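Local coordinates for putative iron-uptake ABC transport system,periplasmic iron-binding protein (Campylobacter jejuni, PDB 3E13) that binds ferric iron and probably carries it through the periplasm to an ABC transporter for uptake into the cell, at residues T231-S236 and G289-D294. Residues are numbered along the deposited sequence; the frame is centred on the assembly and turned at random.
Sequences THINIS and GTFKED
Thr231 grips the chain around Glu293 through both of its peptide groups: its N donates to Lys292 O at 3.0 Å, and its O accepts from Asp294 N at 2.9 Å. Both bonds are nearly straight at the hydrogen (170° and 172°), and their placing on either side of Glu293 is the pattern of a single parallel bridge. A beta-branched residue suits this extended backbone. Thr231 CB lies 3.9 Å from CD1 of the flat, apolar Phe291 ring, the two side chains crossing at about a right angle, while OG1 is hydrogen-bonded to Pro224 O. Asp294 brings its CB to 3.3 Å from Thr231 O, and its short carboxylate suits bonds to Asn154 ND2 and, close by in its own loop, Ile296 N. Beyond Thr231 and His232 the chain runs into strand 233-241, which pairs antiparallel with strand 97-109; these two long strands probably form the hinge between the lobes, as in other periplasmic binding proteins. The bridge thus ties the loop after helix 283-288 to the residues leading into that strand. Ile233 has a CG1-CD1 branch long enough to span to both Phe291 and Glu293. With CG1 anti to the carbonyl carbon (chi1 -62°), its CD1 meets the ring edge, 4.1 Å from Phe291 CE1. The same methyl lies 3.9 Å from Glu293 CG; the glutamate's CB and CG methylenes pack on the isoleucine, while OE1 forms a salt bridge with Lys101 NZ.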
ATOM      1  N   THR A 231       9.998  -7.229   7.793  1.00  8.43           N
ATOM      2  CA  THR A 231       9.702  -6.364   6.670  1.00  8.16           C
ATOM      3  C   THR A 231       8.453  -5.512   6.948  1.00  7.91           C
ATOM      4  O   THR A 231       7.477  -5.937   7.572  1.00  8.11           O
ATOM      5  CB  THR A 231       9.504  -7.320   5.446  1.00  9.47           C
ATOM      6  OG1 THR A 231      10.775  -7.922   5.078  1.00  8.97           O
ATOM      7  CG2 THR A 231       8.937  -6.556   4.219  1.00  8.80           C
ATOM      8  N   HIS A 232       8.471  -4.299   6.385  1.00  6.92           N
ATOM      9  CA  HIS A 232       7.351  -3.372   6.428  1.00  7.58           C
ATOM     10  C   HIS A 232       6.124  -3.889   5.677  1.00  7.94           C
ATOM     11  O   HIS A 232       6.191  -4.192   4.513  1.00  8.68           O
ATOM     12  CB  HIS A 232       7.766  -2.030   5.828  1.00  7.13           C
ATOM     13  CG  HIS A 232       6.703  -0.980   5.912  1.00  7.97           C
ATOM     14  ND1 HIS A 232       6.071  -0.425   4.804  1.00 11.95           N
ATOM     15  CD2 HIS A 232       6.149  -0.402   6.989  1.00  5.62           C
ATOM     16  CE1 HIS A 232       5.200   0.487   5.222  1.00  6.79           C
ATOM     17  NE2 HIS A 232       5.241   0.533   6.539  1.00 12.20           N
ATOM     18  N   ILE A 233       5.049  -4.058   6.436  1.00  8.17           N
ATOM     19  CA  ILE A 233       3.731  -4.378   5.933  1.00  8.77           C
ATOM     20  C   ILE A 233       2.863  -3.109   5.972  1.00  8.67           C
ATOM     21  O   ILE A 233       2.871  -2.350   6.972  1.00  9.25           O
ATOM     22  CB  ILE A 233       3.094  -5.454   6.830  1.00  8.91           C
ATOM     23  CG1 ILE A 233       3.938  -6.748   6.783  1.00 12.32           C
ATOM     24  CG2 ILE A 233       1.679  -5.726   6.411  1.00 10.36           C
ATOM     25  CD1 ILE A 233       3.992  -7.381   5.489  1.00 14.23           C
ATOM     26  N   ASN A 234       2.126  -2.873   4.884  1.00  9.08           N
ATOM     27  CA  ASN A 234       1.107  -1.842   4.804  1.00  8.07           C
ATOM     28  C   ASN A 234      -0.167  -2.537   4.341  1.00  8.48           C
ATOM     29  O   ASN A 234      -0.138  -3.724   3.936  1.00  9.06           O
ATOM     30  CB  ASN A 234       1.565  -0.738   3.821  1.00  7.26           C
ATOM     31  CG  ASN A 234       0.813   0.586   3.985  1.00  8.53           C
ATOM     32  OD1 ASN A 234      -0.208   0.696   4.686  1.00  9.35           O
ATOM     33  ND2 ASN A 234       1.339   1.631   3.339  1.00  9.68           N
ATOM     34  N   ILE A 235      -1.312  -1.885   4.503  1.00  8.76           N
ATOM     35  CA  ILE A 235      -2.587  -2.422   4.049  1.00  7.84           C
ATOM     36  C   ILE A 235      -3.219  -1.563   2.991  1.00  8.79           C
ATOM     37  O   ILE A 235      -2.972  -0.378   2.949  1.00  9.98           O
ATOM     38  CB  ILE A 235      -3.578  -2.588   5.252  1.00  8.52           C
ATOM     39  CG1 ILE A 235      -3.871  -1.220   5.958  1.00  9.16           C
ATOM     40  CG2 ILE A 235      -3.017  -3.676   6.190  1.00  9.49           C
ATOM     41  CD1 ILE A 235      -5.129  -1.193   6.814  1.00 11.78           C
ATOM     42  N   SER A 236      -4.076  -2.171   2.180  1.00  7.94           N
ATOM     43  CA  SER A 236      -5.098  -1.454   1.480  1.00  7.82           C
ATOM     44  C   SER A 236      -6.320  -1.646   2.408  1.00  8.26           C
ATOM     45  O   SER A 236      -6.489  -2.690   3.075  1.00  8.36           O
ATOM     46  CB  SER A 236      -5.352  -2.007   0.095  1.00  8.83           C
ATOM     47  OG  SER A 236      -6.537  -1.524  -0.483  1.00 11.40           O
ATOM     48  N   GLY A 289       8.170 -15.892  -1.830  1.00 13.30           N
ATOM     49  CA  GLY A 289       8.875 -16.548  -0.744  1.00 13.65           C
ATOM     50  C   GLY A 289       8.282 -16.242   0.621  1.00 14.16           C
ATOM     51  O   GLY A 289       7.424 -15.384   0.760  1.00 13.77           O
ATOM     52  N   THR A 290       8.733 -16.973   1.637  1.00 13.56           N
ATOM     53  CA  THR A 290       8.293 -16.728   3.002  1.00 13.87           C
ATOM     54  C   THR A 290       9.244 -15.676   3.607  1.00 11.92           C
ATOM     55  O   THR A 290      10.399 -15.476   3.149  1.00 12.32           O
ATOM     56  CB  THR A 290       8.306 -18.007   3.839  1.00 14.59           C
ATOM     57  OG1 THR A 290       9.584 -18.629   3.721  1.00 18.72           O
ATOM     58  CG2 THR A 290       7.261 -18.994   3.302  1.00 16.72           C
ATOM     59  N   PHE A 291       8.752 -14.941   4.581  1.00 11.20           N
ATOM     60  CA  PHE A 291       9.521 -13.872   5.198  1.00 11.11           C
ATOM     61  C   PHE A 291       8.962 -13.476   6.558  1.00 10.28           C
ATOM     62  O   PHE A 291       7.788 -13.704   6.833  1.00 12.04           O
ATOM     63  CB  PHE A 291       9.568 -12.635   4.294  1.00 11.65           C
ATOM     64  CG  PHE A 291       8.224 -12.014   4.025  1.00 10.13           C
ATOM     65  CD1 PHE A 291       7.883 -10.801   4.585  1.00 11.69           C
ATOM     66  CD2 PHE A 291       7.342 -12.595   3.098  1.00 11.94           C
ATOM     67  CE1 PHE A 291       6.669 -10.229   4.330  1.00 12.52           C
ATOM     68  CE2 PHE A 291       6.117 -12.019   2.838  1.00 13.15           C
ATOM     69  CZ  PHE A 291       5.802 -10.808   3.450  1.00 10.93           C
ATOM     70  N   LYS A 292       9.823 -12.888   7.382  1.00 11.16           N
ATOM     71  CA  LYS A 292       9.427 -12.302   8.666  1.00 10.84           C
ATOM     72  C   LYS A 292       8.821 -10.940   8.433  1.00 11.35           C
ATOM     73  O   LYS A 292       9.411 -10.146   7.746  1.00 10.79           O
ATOM     74  CB  LYS A 292      10.659 -12.111   9.538  1.00 12.34           C
ATOM     75  CG  LYS A 292      11.155 -13.415  10.130  1.00 14.45           C
ATOM     76  CD  LYS A 292      12.438 -13.262  10.996  1.00 15.30           C
ATOM     77  CE  LYS A 292      12.566 -12.051  11.896  1.00 15.96           C
ATOM     78  NZ  LYS A 292      13.914 -12.020  12.584  1.00 14.15           N
ATOM     79  N   GLU A 293       7.677 -10.699   9.055  1.00 11.08           N
ATOM     80  CA  GLU A 293       6.952  -9.420   8.983  1.00 11.35           C
ATOM     81  C   GLU A 293       7.152  -8.608  10.251  1.00 10.66           C
ATOM     82  O   GLU A 293       7.202  -9.140  11.354  1.00 10.56           O
ATOM     83  CB  GLU A 293       5.443  -9.660   8.875  1.00 11.84           C
ATOM     84  CG  GLU A 293       5.052 -10.419   7.652  1.00 15.88           C
ATOM     85  CD  GLU A 293       3.563 -10.716   7.573  1.00 17.64           C
ATOM     86  OE1 GLU A 293       2.755 -10.185   8.389  1.00 17.33           O
ATOM     87  OE2 GLU A 293       3.229 -11.467   6.653  1.00 22.28           O
ATOM     88  N   ASP A 294       7.251  -7.291  10.106  1.00  8.82           N
ATOM     89  CA  ASP A 294       7.274  -6.437  11.244  1.00  8.85           C
ATOM     90  C   ASP A 294       5.960  -6.648  12.024  1.00  8.61           C
ATOM     91  O   ASP A 294       4.846  -6.691  11.425  1.00  9.96           O
ATOM     92  CB  ASP A 294       7.381  -4.982  10.768  1.00  8.47           C
ATOM     93  CG  ASP A 294       7.709  -4.008  11.866  1.00  9.68           C
ATOM     94  OD1 ASP A 294       8.247  -2.889  11.505  1.00 11.37           O
ATOM     95  OD2 ASP A 294       7.483  -4.241  13.075  1.00  9.30           O
TER